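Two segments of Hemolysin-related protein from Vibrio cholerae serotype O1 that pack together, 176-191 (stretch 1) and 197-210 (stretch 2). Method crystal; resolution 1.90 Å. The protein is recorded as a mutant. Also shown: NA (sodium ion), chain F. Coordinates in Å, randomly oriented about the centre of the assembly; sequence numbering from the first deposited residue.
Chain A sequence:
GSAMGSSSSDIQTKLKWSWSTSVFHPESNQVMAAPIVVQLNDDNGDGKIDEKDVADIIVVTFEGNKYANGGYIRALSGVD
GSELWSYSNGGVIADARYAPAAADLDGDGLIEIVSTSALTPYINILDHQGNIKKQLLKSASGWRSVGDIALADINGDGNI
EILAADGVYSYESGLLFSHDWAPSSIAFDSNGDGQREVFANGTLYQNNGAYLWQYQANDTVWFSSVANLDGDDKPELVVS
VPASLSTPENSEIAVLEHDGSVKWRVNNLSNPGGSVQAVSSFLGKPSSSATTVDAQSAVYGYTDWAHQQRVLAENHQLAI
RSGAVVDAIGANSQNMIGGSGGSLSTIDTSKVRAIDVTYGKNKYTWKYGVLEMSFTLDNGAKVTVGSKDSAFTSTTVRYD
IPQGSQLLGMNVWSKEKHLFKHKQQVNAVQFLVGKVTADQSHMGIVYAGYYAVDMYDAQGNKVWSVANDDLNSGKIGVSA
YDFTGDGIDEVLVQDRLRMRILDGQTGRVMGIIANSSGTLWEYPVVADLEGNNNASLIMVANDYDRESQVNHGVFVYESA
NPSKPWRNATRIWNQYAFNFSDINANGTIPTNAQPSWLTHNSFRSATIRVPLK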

# COMPACT_ATOMS: atom_id res chain seq x y z
N LEU A 176 24.09 -8.98 -6.46
CA LEU A 176 23.46 -9.58 -7.64
C LEU A 176 23.63 -8.72 -8.88
O LEU A 176 23.96 -9.25 -9.95
CB LEU A 176 21.96 -9.82 -7.38
CG LEU A 176 21.64 -10.83 -6.28
CD1 LEU A 176 20.14 -10.86 -6.01
CD2 LEU A 176 22.12 -12.22 -6.67
N PHE A 177 23.36 -7.42 -8.78
CA PHE A 177 23.68 -6.49 -9.85
C PHE A 177 23.87 -5.11 -9.26
O PHE A 177 23.30 -4.77 -8.22
CB PHE A 177 22.62 -6.49 -10.97
CG PHE A 177 21.29 -5.83 -10.63
CD1 PHE A 177 20.22 -6.58 -10.18
CD2 PHE A 177 21.10 -4.47 -10.87
CE1 PHE A 177 18.99 -5.98 -9.91
CE2 PHE A 177 19.87 -3.87 -10.61
CZ PHE A 177 18.81 -4.62 -10.13
N SER A 178 24.70 -4.32 -9.95
CA SER A 178 25.06 -2.96 -9.55
C SER A 178 24.25 -1.93 -10.32
O SER A 178 23.86 -2.16 -11.47
CB SER A 178 26.55 -2.70 -9.82
OG SER A 178 27.39 -3.64 -9.19
N HIS A 179 24.03 -0.78 -9.69
CA HIS A 179 23.50 0.38 -10.40
C HIS A 179 24.06 1.64 -9.77
O HIS A 179 24.58 1.64 -8.65
CB HIS A 179 21.95 0.39 -10.44
CG HIS A 179 21.29 0.36 -9.09
ND1 HIS A 179 21.33 1.41 -8.20
CD2 HIS A 179 20.54 -0.60 -8.50
CE1 HIS A 179 20.65 1.10 -7.12
NE2 HIS A 179 20.16 -0.12 -7.27
N ASP A 180 23.98 2.73 -10.55
CA ASP A 180 24.38 4.05 -10.08
C ASP A 180 23.61 4.42 -8.82
O ASP A 180 22.51 3.94 -8.57
CB ASP A 180 24.13 5.10 -11.15
CG ASP A 180 25.06 4.97 -12.35
OD1 ASP A 180 26.19 4.49 -12.17
OD2 ASP A 180 24.65 5.36 -13.46
N TRP A 181 24.19 5.34 -8.05
CA TRP A 181 23.60 5.73 -6.78
C TRP A 181 22.13 6.08 -6.92
O TRP A 181 21.73 6.87 -7.79
CB TRP A 181 24.36 6.93 -6.20
CG TRP A 181 23.70 7.47 -4.97
CD1 TRP A 181 23.71 6.92 -3.73
CD2 TRP A 181 22.92 8.67 -4.87
NE1 TRP A 181 23.00 7.70 -2.85
CE2 TRP A 181 22.50 8.78 -3.53
CE3 TRP A 181 22.54 9.66 -5.78
CZ2 TRP A 181 21.72 9.84 -3.08
CZ3 TRP A 181 21.78 10.71 -5.34
CH2 TRP A 181 21.37 10.79 -4.00
N ALA A 182 21.33 5.50 -6.04
CA ALA A 182 19.91 5.81 -5.97
C ALA A 182 19.51 5.99 -4.50
O ALA A 182 19.69 5.06 -3.71
CB ALA A 182 19.08 4.70 -6.62
N PRO A 183 19.00 7.15 -4.09
CA PRO A 183 18.59 7.28 -2.69
C PRO A 183 17.47 6.34 -2.31
O PRO A 183 17.35 5.99 -1.13
CB PRO A 183 18.16 8.76 -2.57
CG PRO A 183 17.89 9.21 -3.96
CD PRO A 183 18.81 8.40 -4.85
N SER A 184 16.67 5.90 -3.28
CA SER A 184 15.49 5.09 -3.04
C SER A 184 15.39 3.95 -4.04
O SER A 184 15.52 4.16 -5.25
CB SER A 184 14.22 5.94 -3.16
OG SER A 184 13.08 5.10 -3.17
N SER A 185 15.07 2.76 -3.54
CA SER A 185 14.74 1.60 -4.36
C SER A 185 13.51 0.93 -3.78
O SER A 185 13.37 0.84 -2.56
CB SER A 185 15.90 0.58 -4.41
OG SER A 185 17.14 1.19 -4.71
N ILE A 186 12.62 0.45 -4.66
CA ILE A 186 11.50 -0.40 -4.24
C ILE A 186 11.34 -1.52 -5.26
O ILE A 186 11.85 -1.46 -6.38
CB ILE A 186 10.17 0.37 -4.09
CG1 ILE A 186 9.70 0.94 -5.44
CG2 ILE A 186 10.31 1.49 -3.07
CD1 ILE A 186 8.21 1.31 -5.43
N ALA A 187 10.60 -2.56 -4.86
CA ALA A 187 10.32 -3.69 -5.73
C ALA A 187 8.81 -3.91 -5.83
O ALA A 187 8.10 -3.82 -4.83
CB ALA A 187 10.99 -4.96 -5.23
N PHE A 188 8.35 -4.22 -7.04
CA PHE A 188 6.95 -4.59 -7.25
C PHE A 188 6.84 -5.28 -8.60
O PHE A 188 7.68 -5.08 -9.49
CB PHE A 188 6.03 -3.36 -7.20
CG PHE A 188 6.18 -2.42 -8.36
CD1 PHE A 188 7.28 -1.57 -8.44
CD2 PHE A 188 5.22 -2.35 -9.35
CE1 PHE A 188 7.41 -0.70 -9.50
CE2 PHE A 188 5.34 -1.48 -10.41
CZ PHE A 188 6.44 -0.65 -10.49
N ASP A 189 5.82 -6.13 -8.73
CA ASP A 189 5.54 -6.82 -9.98
C ASP A 189 4.85 -5.83 -10.92
O ASP A 189 3.65 -5.58 -10.80
CB ASP A 189 4.67 -8.05 -9.74
CG ASP A 189 4.52 -8.93 -10.97
OD1 ASP A 189 4.98 -8.52 -12.07
OD2 ASP A 189 3.94 -10.02 -10.85
N SER A 190 5.61 -5.27 -11.85
CA SER A 190 5.10 -4.23 -12.74
C SER A 190 4.27 -4.78 -13.88
O SER A 190 3.47 -4.04 -14.46
CB SER A 190 6.27 -3.44 -13.33
OG SER A 190 6.98 -4.25 -14.25
N ASN A 191 4.46 -6.05 -14.24
CA ASN A 191 3.86 -6.59 -15.46
C ASN A 191 3.09 -7.89 -15.24
O ASN A 191 2.73 -8.55 -16.21
CB ASN A 191 4.95 -6.82 -16.51
CG ASN A 191 6.09 -7.68 -15.99
OD1 ASN A 191 5.94 -8.40 -15.01
ND2 ASN A 191 7.24 -7.59 -16.65
N GLU A 197 10.03 -6.43 -10.26
CA GLU A 197 11.03 -5.55 -10.81
C GLU A 197 11.51 -4.57 -9.74
O GLU A 197 10.89 -4.41 -8.69
CB GLU A 197 10.46 -4.79 -12.02
CG GLU A 197 10.22 -5.65 -13.27
CD GLU A 197 9.15 -6.72 -13.09
OE1 GLU A 197 7.97 -6.37 -12.86
OE2 GLU A 197 9.49 -7.92 -13.19
N VAL A 198 12.64 -3.92 -10.02
CA VAL A 198 13.28 -2.99 -9.09
C VAL A 198 13.22 -1.60 -9.71
O VAL A 198 13.70 -1.39 -10.84
CB VAL A 198 14.73 -3.40 -8.78
CG1 VAL A 198 15.38 -2.38 -7.86
CG2 VAL A 198 14.77 -4.77 -8.14
N PHE A 199 12.66 -0.65 -8.98
CA PHE A 199 12.58 0.74 -9.43
C PHE A 199 13.51 1.58 -8.57
O PHE A 199 13.34 1.64 -7.35
CB PHE A 199 11.16 1.28 -9.35
CG PHE A 199 11.03 2.69 -9.85
CD1 PHE A 199 11.01 2.95 -11.21
CD2 PHE A 199 10.98 3.75 -8.96
CE1 PHE A 199 10.91 4.24 -11.67
CE2 PHE A 199 10.88 5.05 -9.43
CZ PHE A 199 10.85 5.29 -10.78
N ALA A 200 14.47 2.24 -9.21
CA ALA A 200 15.46 3.02 -8.49
C ALA A 200 15.89 4.20 -9.35
O ALA A 200 16.39 4.01 -10.47
CB ALA A 200 16.67 2.15 -8.11
N ASN A 201 15.69 5.41 -8.83
CA ASN A 201 16.14 6.64 -9.48
C ASN A 201 15.64 6.72 -10.92
O ASN A 201 16.39 7.05 -11.85
CB ASN A 201 17.67 6.75 -9.41
CG ASN A 201 18.17 8.14 -9.78
OD1 ASN A 201 17.39 9.07 -10.01
ND2 ASN A 201 19.49 8.28 -9.83
N GLY A 202 14.36 6.43 -11.11
CA GLY A 202 13.72 6.58 -12.40
C GLY A 202 13.84 5.39 -13.32
O GLY A 202 13.13 5.34 -14.33
N THR A 203 14.71 4.42 -13.01
CA THR A 203 14.92 3.26 -13.87
C THR A 203 14.21 2.05 -13.30
O THR A 203 14.35 1.75 -12.11
CB THR A 203 16.41 2.96 -14.02
OG1 THR A 203 17.09 4.11 -14.53
CG2 THR A 203 16.62 1.80 -14.98
N LEU A 204 13.47 1.34 -14.15
CA LEU A 204 12.89 0.05 -13.80
C LEU A 204 13.76 -1.06 -14.37
O LEU A 204 14.00 -1.12 -15.58
CB LEU A 204 11.45 -0.09 -14.31
CG LEU A 204 10.70 -1.29 -13.71
CD1 LEU A 204 10.39 -1.04 -12.24
CD2 LEU A 204 9.43 -1.59 -14.49
N TYR A 205 14.24 -1.94 -13.49
CA TYR A 205 15.03 -3.10 -13.86
C TYR A 205 14.25 -4.38 -13.58
O TYR A 205 13.49 -4.46 -12.61
CB TYR A 205 16.34 -3.19 -13.06
CG TYR A 205 17.19 -1.94 -13.00
CD1 TYR A 205 17.03 -1.02 -11.98
CD2 TYR A 205 18.20 -1.72 -13.93
CE1 TYR A 205 17.82 0.11 -11.90
CE2 TYR A 205 19.00 -0.60 -13.85
CZ TYR A 205 18.81 0.31 -12.84
OH TYR A 205 19.60 1.44 -12.77
N GLN A 206 14.46 -5.39 -14.41
CA GLN A 206 14.15 -6.75 -13.99
C GLN A 206 15.05 -7.12 -12.82
O GLN A 206 16.06 -6.46 -12.54
CB GLN A 206 14.33 -7.74 -15.15
CG GLN A 206 13.31 -7.55 -16.26
CD GLN A 206 13.38 -8.62 -17.33
OE1 GLN A 206 14.44 -8.88 -17.89
NE2 GLN A 206 12.25 -9.25 -17.61
N ASN A 207 14.67 -8.18 -12.10
CA ASN A 207 15.41 -8.49 -10.88
C ASN A 207 16.78 -9.11 -11.16
O ASN A 207 17.54 -9.32 -10.21
CB ASN A 207 14.58 -9.38 -9.95
CG ASN A 207 14.10 -10.66 -10.60
OD1 ASN A 207 14.73 -11.19 -11.51
ND2 ASN A 207 12.99 -11.18 -10.10
N ASN A 208 17.12 -9.39 -12.42
CA ASN A 208 18.50 -9.70 -12.77
C ASN A 208 19.28 -8.46 -13.20
O ASN A 208 20.47 -8.56 -13.54
CB ASN A 208 18.54 -10.76 -13.88
CG ASN A 208 17.98 -10.25 -15.20
OD1 ASN A 208 17.40 -9.17 -15.29
ND2 ASN A 208 18.15 -11.06 -16.24
N GLY A 209 18.66 -7.28 -13.17
CA GLY A 209 19.30 -6.04 -13.54
C GLY A 209 19.08 -5.60 -14.97
O GLY A 209 19.55 -4.52 -15.35
N ALA A 210 18.39 -6.40 -15.78
CA ALA A 210 18.11 -6.01 -17.16
C ALA A 210 17.25 -4.75 -17.19
O ALA A 210 16.27 -4.63 -16.45
CB ALA A 210 17.41 -7.14 -17.91
NA NA F . 7.10 -8.78 -12.97
O HOH W 1 22.14 -10.36 -11.94
O HOH W 2 20.59 5.24 -10.24
O HOH W 3 12.28 4.25 -5.79
O HOH W 4 13.44 6.08 -7.13
O HOH W 5 9.68 -9.20 -15.58

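The two stretches pack as neighbouring antiparallel strands of one sheet, tied at one end by a sodium site and covered, on the face that carries Val-198 and Ala-200, by an aromatic cluster in which Phe-177 packs against a glycine. Strands 185-188 and 197-200 approach to 4.7 Å, with N-to-C directions 152° apart. Two hydrogen-bonded pairs set the register. Ile-186 N donates to Phe-199 O (3.0 Å) and Phe-199 N returns to Ile-186 O (2.8 Å); two residues on, Phe-188 N donates to Glu-197 O (3.0 Å) and Glu-197 N to Phe-188 O (2.8 Å). Between them Ala-187 faces Val-198 as a non-hydrogen-bonded pair, its CA 4.5 Å from the CA of Val-198, and the close backbones allow CA-H...O contacts such as Ala-187 CA to Glu-197 O (3.1 Å).

Ile-186, Phe-188, Glu-197 and Phe-199 share one face of the sheet. There Ile-186 CG1 lies 4.2 Å from Phe-199 CB, while the Phe-188 ring presents its edge to that same CB (CE1 to Phe-199 CB, 4.2 Å) and also reaches Leu-204 (CE1 to CD1, 4.1 Å).

Just past the strand, the carboxylate of Glu-197 does double duty. Its OE1 accepts from both Ser-190 N (2.8 Å) and Ser-190 OG (2.7 Å), and both its oxygens bind the sodium ion, OE1 at 2.6 Å from NA and OE2 at 2.5 Å. Asp-189 OD1 and Asn-191 OD1 join at 2.3 and 2.4 Å from NA, with two further ligands elsewhere in the structure. The shared cation explains how Asp-189 OD1 and Asn-191 OD1 can sit 3.1 Å apart without a hydrogen bond. Water 5 links Glu-197 OE2 to Asn-191 ND2 and Gln-206 NE2.

At the other end, the type I' turn from Ala-200 to Thr-203 brings Asn-201 beside the loop: its ND2 makes a weak hydrogen bond to Trp-181 O (3.3 Å), and Ala-182 CB packs 3.8 Å from Ala-200 CB. Ala-200 CB also lies over one face of the His-179 ring, 4.2 Å from CE1. That ring is held by its own stretch, ND1 donating to Asp-180 O (2.8 Å).

Phe-177 lies across the turn from Gln-206 to Gly-209. Gly-209 CA sits over the ring face, 3.3 Å from the centroid of Phe-177 and only 5° off its normal; an ideal CB on Gly-209 would come within 2.7 Å of Phe-177 CG, a clash. Phe-177 CE2 also lies over a face of the Tyr-205 ring, 4.1 Å from its CG, with the two planes oblique at 51°.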